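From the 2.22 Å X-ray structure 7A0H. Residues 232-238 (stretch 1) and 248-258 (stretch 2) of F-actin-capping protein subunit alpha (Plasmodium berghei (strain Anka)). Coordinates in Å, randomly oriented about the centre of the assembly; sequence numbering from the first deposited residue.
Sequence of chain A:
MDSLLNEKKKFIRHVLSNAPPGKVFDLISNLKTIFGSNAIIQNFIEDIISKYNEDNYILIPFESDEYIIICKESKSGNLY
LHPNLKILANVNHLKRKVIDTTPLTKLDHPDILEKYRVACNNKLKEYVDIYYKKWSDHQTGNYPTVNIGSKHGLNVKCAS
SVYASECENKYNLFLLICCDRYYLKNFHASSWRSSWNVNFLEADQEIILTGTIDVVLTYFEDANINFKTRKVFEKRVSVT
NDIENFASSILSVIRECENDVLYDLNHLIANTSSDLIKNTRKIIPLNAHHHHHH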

ATOM      1  N   VAL A 232       2.772   9.047  18.897  1.00 47.91           N
ATOM      2  CA  VAL A 232       3.974   9.382  19.623  1.00 55.43           C
ATOM      3  C   VAL A 232       3.575  10.110  20.925  1.00 51.71           C
ATOM      4  O   VAL A 232       2.705  10.980  20.903  1.00 48.51           O
ATOM      5  N   PHE A 233       4.279   9.825  22.014  1.00 44.92           N
ATOM      6  CA  PHE A 233       4.027  10.347  23.361  1.00 51.44           C
ATOM      7  C   PHE A 233       5.318  10.852  24.011  1.00 50.19           C
ATOM      8  O   PHE A 233       6.377  10.195  23.867  1.00 49.40           O
ATOM      9  N   GLU A 234       5.207  11.944  24.804  1.00 48.12           N
ATOM     10  CA  GLU A 234       6.319  12.513  25.579  1.00 55.38           C
ATOM     11  C   GLU A 234       5.813  13.023  26.941  1.00 57.72           C
ATOM     12  O   GLU A 234       5.185  14.079  27.023  1.00 49.85           O
ATOM     13  N   LYS A 235       6.090  12.261  28.010  1.00 50.13           N
ATOM     14  CA  LYS A 235       5.506  12.518  29.323  1.00 62.77           C
ATOM     15  C   LYS A 235       6.572  12.798  30.384  1.00 52.87           C
ATOM     16  O   LYS A 235       7.584  12.084  30.482  1.00 56.44           O
ATOM     17  N   ARG A 236       6.310  13.789  31.220  1.00 53.21           N
ATOM     18  CA  ARG A 236       7.087  14.041  32.447  1.00 55.06           C
ATOM     19  C   ARG A 236       6.493  13.222  33.588  1.00 45.12           C
ATOM     20  O   ARG A 236       5.284  13.238  33.812  1.00 48.95           O
ATOM     21  N   VAL A 237       7.336  12.494  34.267  1.00 42.80           N
ATOM     22  CA  VAL A 237       6.935  11.586  35.313  1.00 48.38           C
ATOM     23  C   VAL A 237       7.751  11.913  36.576  1.00 52.01           C
ATOM     24  O   VAL A 237       8.974  12.094  36.503  1.00 48.61           O
ATOM     25  N   SER A 238       7.089  11.913  37.734  1.00 45.81           N
ATOM     26  CA  SER A 238       7.769  12.119  39.026  1.00 49.57           C
ATOM     27  C   SER A 238       8.183  10.784  39.628  1.00 40.04           C
ATOM     28  O   SER A 238       7.376   9.855  39.706  1.00 45.95           O
ATOM     29  N   SER A 248       7.085   1.002  38.254  1.00 49.93           N
ATOM     30  CA  SER A 248       5.619   1.129  38.313  1.00 39.56           C
ATOM     31  C   SER A 248       5.164   2.443  37.709  1.00 39.72           C
ATOM     32  O   SER A 248       4.199   2.455  36.948  1.00 41.97           O
ATOM     33  N   SER A 249       5.887   3.555  37.954  1.00 34.87           N
ATOM     34  CA  SER A 249       5.464   4.841  37.408  1.00 47.51           C
ATOM     35  C   SER A 249       5.562   4.864  35.885  1.00 34.96           C
ATOM     36  O   SER A 249       4.637   5.298  35.200  1.00 43.24           O
ATOM     37  N   ILE A 250       6.691   4.400  35.343  1.00 49.26           N
ATOM     38  CA  ILE A 250       6.824   4.264  33.889  1.00 41.26           C
ATOM     39  C   ILE A 250       5.724   3.375  33.338  1.00 32.71           C
ATOM     40  O   ILE A 250       5.007   3.740  32.403  1.00 35.52           O
ATOM     41  N   LEU A 251       5.539   2.208  33.965  1.00 39.36           N
ATOM     42  CA  LEU A 251       4.491   1.338  33.479  1.00 41.51           C
ATOM     43  C   LEU A 251       3.105   1.970  33.590  1.00 48.14           C
ATOM     44  O   LEU A 251       2.271   1.699  32.723  1.00 43.65           O
ATOM     45  N   SER A 252       2.856   2.909  34.545  1.00 40.80           N
ATOM     46  CA  SER A 252       1.489   3.492  34.604  1.00 37.87           C
ATOM     47  C   SER A 252       1.228   4.404  33.412  1.00 33.92           C
ATOM     48  O   SER A 252       0.122   4.429  32.864  1.00 41.68           O
ATOM     49  N   VAL A 253       2.239   5.142  32.977  1.00 40.06           N
ATOM     50  CA  VAL A 253       2.139   5.996  31.786  1.00 40.82           C
ATOM     51  C   VAL A 253       1.957   5.178  30.497  1.00 41.00           C
ATOM     52  O   VAL A 253       1.231   5.574  29.577  1.00 43.15           O
ATOM     53  N   ILE A 254       2.693   4.092  30.354  1.00 43.14           N
ATOM     54  CA  ILE A 254       2.484   3.188  29.231  1.00 41.77           C
ATOM     55  C   ILE A 254       1.058   2.660  29.242  1.00 42.76           C
ATOM     56  O   ILE A 254       0.393   2.611  28.189  1.00 40.38           O
ATOM     57  N   ARG A 255       0.557   2.265  30.436  1.00 40.70           N
ATOM     58  CA  ARG A 255      -0.828   1.778  30.531  1.00 39.59           C
ATOM     59  C   ARG A 255      -1.813   2.816  29.974  1.00 45.33           C
ATOM     60  O   ARG A 255      -2.710   2.506  29.180  1.00 44.57           O
ATOM     61  N   GLU A 256      -1.588   4.077  30.303  1.00 42.09           N
ATOM     62  CA  GLU A 256      -2.499   5.135  29.882  1.00 46.16           C
ATOM     63  C   GLU A 256      -2.332   5.471  28.413  1.00 47.31           C
ATOM     64  O   GLU A 256      -3.316   5.764  27.708  1.00 49.94           O
ATOM     65  N   CYS A 257      -1.094   5.589  27.959  1.00 44.24           N
ATOM     66  CA  CYS A 257      -0.891   5.866  26.517  1.00 49.80           C
ATOM     67  C   CYS A 257      -1.470   4.757  25.631  1.00 45.58           C
ATOM     68  O   CYS A 257      -2.094   5.042  24.592  1.00 44.82           O
ATOM     69  N   GLU A 258      -1.440   3.508  26.076  1.00 45.40           N
ATOM     70  CA  GLU A 258      -1.988   2.454  25.224  1.00 43.83           C
ATOM     71  C   GLU A 258      -3.495   2.528  25.240  1.00 49.18           C
ATOM     72  O   GLU A 258      -4.156   2.309  24.217  1.00 44.47           O
TER

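The helix 248-258 runs across the strand 232-238 in a roughly antiparallel sense, with 145° between their directions and a closest axial approach of 9.0 Å. Alternation along the strand directs Phe233, Lys235 and Val237 toward the helix, while Glu234 and Arg236 point away. The helix answers with Ser249, Val253 and Cys257, spaced four residues apart and therefore aligned along one side, so that the pairs Phe233-Cys257, Lys235-Val253 and Val237-Ser249 lie in register.

Cys257 has the largest area covered by the other stretch. Its m rotamer sets the side chain over one face of the Phe233 ring, itself carried on an m chi1. Cys257 CB sits 3.6 Å from the ring centroid, almost on the ring normal, in a CH-pi contact; the sulfur lies farther off the normal, with SG 3.8 Å from the centroid and 3.5 Å from Phe233 CD1. The same sulfur also meets the aliphatic part of Lys235, with Cys257 SG 3.8 Å from Lys235 CE.

Val237, the most covered residue of the strand, uses its t rotamer to reach two helix residues at once: its CG1 packs 3.7 Å from Ser249 CB, and its CG2 lies 3.8 Å from CG2 of Val253, also t. Val253 bridges to the next strand residue in the row through CG1, 3.6 Å from Lys235 CG. The m, m, t, t conformation of Lys235 lays its methylene chain along the helix, so this charged residue contributes carbon contacts here.

No direct hydrogen bond joins the two stretches. At the Ser238 end, where Ser249 adopts the m rotamer, a water closes the gap by donating to both Ser238 O (2.5 Å) and Ser249 OG (2.8 Å).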

ATOM      1  CB  VAL A 232       4.838  10.299  18.735  1.00 43.39           C
ATOM      2  CG1 VAL A 232       6.003  10.757  19.573  1.00 69.47           C
ATOM      3  CG2 VAL A 232       5.367   9.570  17.554  1.00 55.51           C
ATOM      4  CB  PHE A 233       3.460   9.242  24.290  1.00 42.35           C
ATOM      5  CG  PHE A 233       2.213   8.596  23.786  1.00 56.23           C
ATOM      6  CD1 PHE A 233       0.973   9.175  24.000  1.00 52.25           C
ATOM      7  CD2 PHE A 233       2.267   7.414  23.063  1.00 56.65           C
ATOM      8  CE1 PHE A 233      -0.153   8.596  23.517  1.00 58.70           C
ATOM      9  CE2 PHE A 233       1.070   6.827  22.601  1.00 51.40           C
ATOM     10  CZ  PHE A 233      -0.085   7.400  22.823  1.00 51.43           C
ATOM     11  CB  GLU A 234       7.012  13.633  24.803  1.00 42.29           C
ATOM     12  CG  GLU A 234       8.169  14.306  25.614  1.00 63.66           C
ATOM     13  CD  GLU A 234       9.038  15.234  24.765  1.00 75.92           C
ATOM     14  OE1 GLU A 234       9.109  15.055  23.537  1.00104.05           O
ATOM     15  OE2 GLU A 234       9.654  16.151  25.324  1.00 93.77           O
ATOM     16  CB  LYS A 235       4.657  11.283  29.779  1.00 53.06           C
ATOM     17  CG  LYS A 235       3.548  10.836  28.772  1.00 62.20           C
ATOM     18  CD  LYS A 235       2.482  11.908  28.619  1.00 68.92           C
ATOM     19  CE  LYS A 235       1.234  11.338  28.030  1.00 75.09           C
ATOM     20  NZ  LYS A 235       0.201  12.395  27.794  1.00 73.15           N
ATOM     21  CB  ARG A 236       7.071  15.520  32.849  1.00 53.28           C
ATOM     22  CG  ARG A 236       7.978  16.426  31.996  1.00 77.54           C
ATOM     23  CD  ARG A 236       7.857  17.962  32.254  1.00114.12           C
ATOM     24  NE  ARG A 236       8.953  18.704  31.587  1.00104.07           N
ATOM     25  CZ  ARG A 236       8.863  19.507  30.505  1.00118.25           C
ATOM     26  NH1 ARG A 236       7.720  19.768  29.867  1.00126.33           N
ATOM     27  NH2 ARG A 236       9.970  20.080  30.054  1.00121.04           N
ATOM     28  CB  VAL A 237       7.183  10.144  34.860  1.00 52.69           C
ATOM     29  CG1 VAL A 237       6.646   9.123  35.913  1.00 47.53           C
ATOM     30  CG2 VAL A 237       6.571   9.973  33.487  1.00 51.70           C
ATOM     31  CB  SER A 238       6.842  12.865  40.003  1.00 42.55           C
ATOM     32  OG  SER A 238       6.647  14.234  39.601  1.00 44.23           O
ATOM     33  CB  SER A 248       5.151   0.981  39.764  1.00 46.96           C
ATOM     34  OG  SER A 248       5.024  -0.416  40.115  1.00 51.94           O
ATOM     35  CB  SER A 249       6.311   6.016  37.951  1.00 42.34           C
ATOM     36  OG  SER A 249       6.407   6.028  39.356  1.00 54.64           O
ATOM     37  CB  ILE A 250       8.205   3.690  33.532  1.00 46.18           C
ATOM     38  CG1 ILE A 250       9.265   4.704  33.818  1.00 37.05           C
ATOM     39  CG2 ILE A 250       8.249   3.365  31.990  1.00 43.92           C
ATOM     40  CD1 ILE A 250      10.588   4.093  33.766  1.00 49.45           C
ATOM     41  CB  LEU A 251       4.494  -0.031  34.193  1.00 39.78           C
ATOM     42  CG  LEU A 251       5.251  -1.049  33.197  1.00 40.53           C
ATOM     43  CD1 LEU A 251       4.578  -1.162  31.795  1.00 45.13           C
ATOM     44  CD2 LEU A 251       6.713  -0.611  33.076  1.00 30.94           C
ATOM     45  CB  SER A 252       1.222   4.254  35.934  1.00 39.14           C
ATOM     46  OG  SER A 252       0.024   5.038  35.820  1.00 53.57           O
ATOM     47  CB  VAL A 253       3.423   6.823  31.672  1.00 38.66           C
ATOM     48  CG1 VAL A 253       3.369   7.605  30.369  1.00 42.60           C
ATOM     49  CG2 VAL A 253       3.601   7.773  32.833  1.00 50.57           C
ATOM     50  CB  ILE A 254       3.526   2.042  29.266  1.00 42.42           C
ATOM     51  CG1 ILE A 254       4.906   2.570  28.848  1.00 36.46           C
ATOM     52  CG2 ILE A 254       3.138   0.926  28.348  1.00 42.82           C
ATOM     53  CD1 ILE A 254       6.007   1.652  29.310  1.00 34.81           C
ATOM     54  CB  ARG A 255      -1.166   1.413  31.993  1.00 50.13           C
ATOM     55  CG  ARG A 255      -2.659   1.085  32.253  1.00 38.33           C
ATOM     56  CD  ARG A 255      -2.922   0.543  33.686  1.00 46.78           C
ATOM     57  NE  ARG A 255      -2.405   1.474  34.705  1.00 45.25           N
ATOM     58  CZ  ARG A 255      -2.090   1.121  35.933  1.00 49.04           C
ATOM     59  NH1 ARG A 255      -2.284  -0.160  36.328  1.00 48.36           N
ATOM     60  NH2 ARG A 255      -1.596   2.044  36.741  1.00 46.12           N
ATOM     61  CB  GLU A 256      -2.193   6.377  30.727  1.00 47.07           C
ATOM     62  CG  GLU A 256      -3.206   7.472  30.635  1.00 82.85           C
ATOM     63  CD  GLU A 256      -2.634   8.856  30.988  1.00 92.82           C
ATOM     64  OE1 GLU A 256      -1.396   8.971  31.217  1.00 99.11           O
ATOM     65  OE2 GLU A 256      -3.433   9.836  30.966  1.00108.22           O
ATOM     66  CB  CYS A 257       0.588   6.099  26.303  1.00 44.73           C
ATOM     67  SG  CYS A 257       1.156   7.656  27.108  1.00 50.64           S
ATOM     68  CB  GLU A 258      -1.445   1.095  25.666  1.00 39.00           C
ATOM     69  CG  GLU A 258       0.180   0.951  25.341  1.00 38.60           C
ATOM     70  CD  GLU A 258       0.689  -0.478  25.358  1.00 44.46           C
ATOM     71  OE1 GLU A 258      -0.012  -1.342  25.883  1.00 45.70           O
ATOM     72  OE2 GLU A 258       1.792  -0.754  24.920  1.00 43.89           O
TER
HETATM   73  O   HOH W   1       5.359   8.494  40.055  1.00 55.69           O